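Ral guanine nucleotide dissociation stimulator-like 2 (Mus musculus, PDB 4JGW) probably acts as a guanine nucleotide exchange factor for small G proteins and associates in vitro with the GTP-bound forms of Rap1A and H-Ras. Local coordinates at residues A102-P107 against E145-R150; F201-L206 against A298-L303. One frame throughout, in Å; residues are numbered along the deposited sequence.

In the fold
The two contacts lie in the two parts of this exchange-factor fragment. Contact 1 belongs to the N-terminal REM region, where the 102-107 loop reaches helix 138-151; contact 2 belongs to the CDC25-homology region, where the first turn of helix 203-219 meets the last turn of helix 284-303. They follow one another along the chain, contact 1 closing before contact 2 opens. Their centres are about 59 Å apart, on opposite sides of the chain's centre, and their nearest atoms stay about 47 Å apart, so they do not touch. The comparison is instructive: a charged clasp fastens contact 1, whereas contact 2 rests on van der Waals packing.

Contact 1. Residues A102-P107 against E145-R150. Unlike the reference sequence in segment 102-107: Y106 (reference His).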
loop_
_atom_site.group_PDB
_atom_site.type_symbol
_atom_site.label_atom_id
_atom_site.label_comp_id
_atom_site.label_asym_id
_atom_site.label_seq_id
_atom_site.Cartn_x
_atom_site.Cartn_y
_atom_site.Cartn_z
ATOM N N ALA A 102 29.824 3.332 19.736
ATOM C CA ALA A 102 30.880 4.319 19.496
ATOM C C ALA A 102 30.650 5.599 20.304
ATOM O O ALA A 102 31.380 6.586 20.152
ATOM C CB ALA A 102 30.979 4.636 18.011
ATOM N N LEU A 103 29.641 5.566 21.171
ATOM C CA LEU A 103 29.226 6.732 21.934
ATOM C C LEU A 103 29.224 6.447 23.438
ATOM O O LEU A 103 28.751 7.262 24.233
ATOM C CB LEU A 103 27.840 7.181 21.465
ATOM C CG LEU A 103 27.679 8.632 21.000
ATOM C CD1 LEU A 103 28.469 8.897 19.725
ATOM C CD2 LEU A 103 26.217 8.931 20.768
ATOM N N GLU A 104 29.765 5.290 23.816
ATOM C CA GLU A 104 29.849 4.877 25.218
ATOM C C GLU A 104 30.897 5.650 26.022
ATOM O O GLU A 104 30.780 5.770 27.244
ATOM C CB GLU A 104 30.106 3.369 25.322
ATOM C CG GLU A 104 28.845 2.520 25.242
ATOM C CD GLU A 104 29.136 1.030 25.267
ATOM O OE1 GLU A 104 29.623 0.497 24.247
ATOM O OE2 GLU A 104 28.869 0.389 26.304
ATOM N N SER A 105 31.914 6.169 25.334
ATOM C CA SER A 105 32.973 6.958 25.975
ATOM C C SER A 105 32.594 8.429 26.150
ATOM O O SER A 105 33.288 9.175 26.846
ATOM C CB SER A 105 34.279 6.849 25.184
ATOM O OG SER A 105 34.866 5.569 25.339
ATOM N N TYR A 106 31.493 8.831 25.519
ATOM C CA TYR A 106 31.004 10.212 25.563
ATOM C C TYR A 106 30.503 10.611 26.956
ATOM O O TYR A 106 30.138 9.741 27.750
ATOM C CB TYR A 106 29.888 10.402 24.528
ATOM C CG TYR A 106 30.373 10.656 23.116
ATOM C CD1 TYR A 106 31.167 9.725 22.447
ATOM C CD2 TYR A 106 30.018 11.823 22.442
ATOM C CE1 TYR A 106 31.607 9.956 21.149
ATOM C CE2 TYR A 106 30.449 12.063 21.144
ATOM C CZ TYR A 106 31.241 11.126 20.504
ATOM O OH TYR A 106 31.670 11.363 19.220
ATOM N N PRO A 107 30.501 11.928 27.261
ATOM C CA PRO A 107 29.969 12.425 28.536
ATOM C C PRO A 107 28.492 12.060 28.736
ATOM O O PRO A 107 27.727 12.068 27.768
ATOM C CB PRO A 107 30.137 13.949 28.426
ATOM C CG PRO A 107 30.406 14.224 26.989
ATOM C CD PRO A 107 31.104 13.015 26.470
ATOM N N GLU A 145 20.526 -4.432 24.302
ATOM C CA GLU A 145 20.200 -4.525 25.728
ATOM C C GLU A 145 21.428 -4.693 26.630
ATOM O O GLU A 145 21.380 -4.350 27.811
ATOM C CB GLU A 145 19.125 -5.593 26.002
ATOM C CG GLU A 145 19.617 -7.022 26.198
ATOM C CD GLU A 145 18.517 -7.945 26.709
ATOM O OE1 GLU A 145 17.579 -8.246 25.938
ATOM O OE2 GLU A 145 18.593 -8.371 27.882
ATOM N N SER A 146 22.523 -5.201 26.063
ATOM C CA SER A 146 23.800 -5.255 26.774
ATOM C C SER A 146 24.411 -3.861 26.877
ATOM O O SER A 146 25.106 -3.557 27.844
ATOM C CB SER A 146 24.778 -6.217 26.093
ATOM O OG SER A 146 25.184 -5.729 24.825
ATOM N N PHE A 147 24.145 -3.023 25.875
ATOM C CA PHE A 147 24.591 -1.629 25.869
ATOM C C PHE A 147 23.878 -0.807 26.942
ATOM O O PHE A 147 24.492 0.045 27.589
ATOM C CB PHE A 147 24.387 -1.005 24.480
ATOM C CG PHE A 147 24.269 0.497 24.493
ATOM C CD1 PHE A 147 25.406 1.301 24.501
ATOM C CD2 PHE A 147 23.018 1.110 24.499
ATOM C CE1 PHE A 147 25.298 2.689 24.518
ATOM C CE2 PHE A 147 22.902 2.497 24.518
ATOM C CZ PHE A 147 24.043 3.287 24.526
ATOM N N LEU A 148 22.584 -1.070 27.116
ATOM C CA LEU A 148 21.742 -0.335 28.063
ATOM C C LEU A 148 22.090 -0.638 29.520
ATOM O O LEU A 148 22.130 0.270 30.354
ATOM C CB LEU A 148 20.258 -0.620 27.796
ATOM C CG LEU A 148 19.657 -0.070 26.496
ATOM C CD1 LEU A 148 18.437 -0.871 26.082
ATOM C CD2 LEU A 148 19.311 1.410 26.625
ATOM N N LEU A 149 22.335 -1.914 29.814
ATOM C CA LEU A 149 22.717 -2.354 31.158
ATOM C C LEU A 149 24.144 -1.936 31.505
ATOM O O LEU A 149 24.452 -1.665 32.665
ATOM C CB LEU A 149 22.564 -3.875 31.292
ATOM C CG LEU A 149 21.233 -4.468 31.779
ATOM C CD1 LEU A 149 20.078 -4.218 30.811
ATOM C CD2 LEU A 149 21.393 -5.962 32.028
ATOM N N ARG A 150 24.999 -1.885 30.486
ATOM C CA ARG A 150 26.399 -1.488 30.627
ATOM C C ARG A 150 26.533 0.001 30.946
ATOM O O ARG A 150 27.432 0.405 31.688
ATOM C CB ARG A 150 27.148 -1.812 29.336
ATOM C CG ARG A 150 28.628 -2.107 29.486
ATOM C CD ARG A 150 29.106 -2.969 28.322
ATOM N NE ARG A 150 28.794 -2.367 27.024
ATOM C CZ ARG A 150 28.441 -3.051 25.937
ATOM N NH1 ARG A 150 28.337 -4.375 25.971
ATOM N NH2 ARG A 150 28.177 -2.405 24.808
#
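F147 and R150 both turn CG anti to the backbone N, with chi1 of 156° and -152°, and from neighbouring turns of one helix they reach E104 together. The E104 chain meets them stretched out beyond CG, which carries its carboxylate past the phenyl ring to the guanidinium. The arginine offers the side of its guanidinium that bears NE and NH2.

Two nitrogens thus grip one oxygen. R150 NE lies 2.8 Å from E104 OE2 in a nearly straight bond that uses the syn lone pair of the oxygen. R150 NH2 reaches the same E104 OE2 at 3.2 Å, on the syn side but tilted out of the carboxylate plane, and adds a weak bond of 3.3 Å to E104 OE1. OE2 lies in the guanidinium plane, while the carboxylate plane is turned 39° from it. This salt bridge is therefore a side-on grip centred on OE2, not a symmetric pairing of two oxygens with two nitrogens.

The aliphatic part of the glutamate is used as well. E104 CG lies at the edge of the F147 ring, 3.6 Å from F147 CE1, as the two side chains run antiparallel alongside each other. An apolar contact and an ionic one are thereby combined along a single side chain.

In the REM region the clasp ties the turn between helices 89-101 and 108-128 to helix 138-151. Helix 108-128 backs it: F147 packs on L111 and T115, and L103 on T114.

Contact 2. Residues F201-L206 against A298-L303; sequences FLADHL and AEECRL
E300 leans against the backbone of D204, and its side chain can be followed outward atom by atom. E300 CB starts 3.9 Å from D204 CA and about as far from the carbonyl oxygen of A203. The next carbon, E300 CG, sits over the junction of these two residues, 4.0 Å from A203 C and 3.8 Å from D204 N. A bend at chi2 (-76°) then turns the carboxylate back along D204, at the start of helix 203-219. E300 CD comes 3.7 Å from D204 CB, and at the tip E300 OE1 approaches D204 CB to 3.6 Å.

The carboxylate thus ends beside a methylene group, with no hydrogen-bond partner in 201-206. D204 OD1 and E300 OE2 remain 5.1 Å apart; if both acids are ionised, the pair would probably be mildly repulsive. The A203 side chain touches R296 and V297, about one turn earlier on helix 284-303.

The backbones come close here, D204 CA and E300 CA being 5.4 Å apart. The contact joins the N-terminal turn of helix 203-219 to the C-terminal end of helix 284-303, an example of the helix-on-helix packing that builds the largely alpha-helical CDC25-homology fold of Ras-family exchange factors.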
loop_
_atom_site.group_PDB
_atom_site.type_symbol
_atom_site.label_atom_id
_atom_site.label_comp_id
_atom_site.label_asym_id
_atom_site.label_seq_id
_atom_site.Cartn_x
_atom_site.Cartn_y
_atom_site.Cartn_z
ATOM N N PHE A 201 -28.181 -13.864 -5.033
ATOM C CA PHE A 201 -27.966 -12.903 -3.951
ATOM C C PHE A 201 -28.274 -11.481 -4.404
ATOM O O PHE A 201 -28.213 -11.176 -5.591
ATOM C CB PHE A 201 -26.528 -12.980 -3.435
ATOM C CG PHE A 201 -26.075 -14.371 -3.087
ATOM C CD1 PHE A 201 -25.201 -15.057 -3.925
ATOM C CD2 PHE A 201 -26.518 -14.993 -1.923
ATOM C CE1 PHE A 201 -24.774 -16.343 -3.612
ATOM C CE2 PHE A 201 -26.097 -16.278 -1.596
ATOM C CZ PHE A 201 -25.224 -16.957 -2.443
ATOM N N LEU A 202 -28.610 -10.615 -3.452
ATOM C CA LEU A 202 -28.836 -9.204 -3.748
ATOM C C LEU A 202 -27.509 -8.500 -4.031
ATOM O O LEU A 202 -26.487 -8.820 -3.418
ATOM C CB LEU A 202 -29.599 -8.526 -2.603
ATOM C CG LEU A 202 -31.093 -8.865 -2.484
ATOM C CD1 LEU A 202 -31.619 -8.569 -1.086
ATOM C CD2 LEU A 202 -31.923 -8.131 -3.536
ATOM N N ALA A 203 -27.534 -7.552 -4.966
ATOM C CA ALA A 203 -26.317 -6.908 -5.471
ATOM C C ALA A 203 -25.568 -6.108 -4.411
ATOM O O ALA A 203 -24.339 -6.155 -4.352
ATOM C CB ALA A 203 -26.637 -6.033 -6.668
ATOM N N ASP A 204 -26.309 -5.377 -3.581
ATOM C CA ASP A 204 -25.714 -4.619 -2.481
ATOM C C ASP A 204 -25.042 -5.538 -1.461
ATOM O O ASP A 204 -23.983 -5.206 -0.931
ATOM C CB ASP A 204 -26.744 -3.695 -1.811
ATOM C CG ASP A 204 -28.004 -4.429 -1.371
ATOM O OD1 ASP A 204 -28.584 -5.179 -2.189
ATOM O OD2 ASP A 204 -28.422 -4.238 -0.209
ATOM N N HIS A 205 -25.647 -6.701 -1.214
ATOM C CA HIS A 205 -25.068 -7.697 -0.309
ATOM C C HIS A 205 -23.771 -8.278 -0.864
ATOM O O HIS A 205 -22.807 -8.479 -0.124
ATOM C CB HIS A 205 -26.061 -8.829 -0.017
ATOM C CG HIS A 205 -27.230 -8.416 0.824
ATOM N ND1 HIS A 205 -28.421 -9.110 0.826
ATOM C CD2 HIS A 205 -27.395 -7.383 1.685
ATOM C CE1 HIS A 205 -29.268 -8.525 1.654
ATOM N NE2 HIS A 205 -28.670 -7.474 2.187
ATOM N N LEU A 206 -23.761 -8.550 -2.168
ATOM C CA LEU A 206 -22.571 -9.049 -2.849
ATOM C C LEU A 206 -21.432 -8.038 -2.749
ATOM O O LEU A 206 -20.310 -8.400 -2.402
ATOM C CB LEU A 206 -22.881 -9.379 -4.313
ATOM C CG LEU A 206 -23.779 -10.594 -4.569
ATOM C CD1 LEU A 206 -24.530 -10.457 -5.891
ATOM C CD2 LEU A 206 -22.990 -11.899 -4.518
ATOM N N ALA A 298 -20.984 -3.839 -9.393
ATOM C CA ALA A 298 -19.923 -2.847 -9.543
ATOM C C ALA A 298 -20.391 -1.479 -9.067
ATOM O O ALA A 298 -19.639 -0.753 -8.421
ATOM C CB ALA A 298 -19.454 -2.777 -10.987
ATOM N N GLU A 299 -21.639 -1.141 -9.383
ATOM C CA GLU A 299 -22.242 0.115 -8.945
ATOM C C GLU A 299 -22.391 0.181 -7.418
ATOM O O GLU A 299 -22.131 1.222 -6.810
ATOM C CB GLU A 299 -23.582 0.345 -9.659
ATOM C CG GLU A 299 -24.346 1.610 -9.258
ATOM C CD GLU A 299 -23.667 2.913 -9.676
ATOM O OE1 GLU A 299 -22.559 2.890 -10.258
ATOM O OE2 GLU A 299 -24.253 3.982 -9.407
ATOM N N GLU A 300 -22.784 -0.935 -6.807
ATOM C CA GLU A 300 -22.923 -1.008 -5.347
ATOM C C GLU A 300 -21.569 -0.972 -4.632
ATOM O O GLU A 300 -21.469 -0.471 -3.507
ATOM C CB GLU A 300 -23.720 -2.246 -4.926
ATOM C CG GLU A 300 -25.178 -2.261 -5.391
ATOM C CD GLU A 300 -26.091 -1.336 -4.593
ATOM O OE1 GLU A 300 -25.653 -0.765 -3.569
ATOM O OE2 GLU A 300 -27.263 -1.183 -4.997
ATOM N N CYS A 301 -20.537 -1.501 -5.288
ATOM C CA CYS A 301 -19.158 -1.383 -4.806
ATOM C C CYS A 301 -18.693 0.078 -4.784
ATOM O O CYS A 301 -18.011 0.500 -3.851
ATOM C CB CYS A 301 -18.204 -2.220 -5.666
ATOM S SG CYS A 301 -18.297 -4.012 -5.403
ATOM N N ARG A 302 -19.074 0.837 -5.812
ATOM C CA ARG A 302 -18.716 2.250 -5.930
ATOM C C ARG A 302 -19.362 3.088 -4.831
ATOM O O ARG A 302 -18.731 3.997 -4.285
ATOM C CB ARG A 302 -19.122 2.792 -7.302
ATOM C CG ARG A 302 -18.515 4.148 -7.651
ATOM C CD ARG A 302 -19.244 4.795 -8.818
ATOM N NE ARG A 302 -20.163 5.850 -8.395
ATOM C CZ ARG A 302 -21.433 5.659 -8.046
ATOM N NH1 ARG A 302 -21.956 4.442 -8.054
ATOM N NH2 ARG A 302 -22.184 6.689 -7.682
ATOM N N LEU A 303 -20.619 2.775 -4.517
ATOM C CA LEU A 303 -21.357 3.451 -3.449
ATOM C C LEU A 303 -20.726 3.176 -2.088
ATOM O O LEU A 303 -20.797 4.012 -1.186
ATOM C CB LEU A 303 -22.832 3.028 -3.454
ATOM C CG LEU A 303 -23.682 3.448 -4.660
ATOM C CD1 LEU A 303 -24.917 2.564 -4.798
ATOM C CD2 LEU A 303 -24.082 4.922 -4.582
#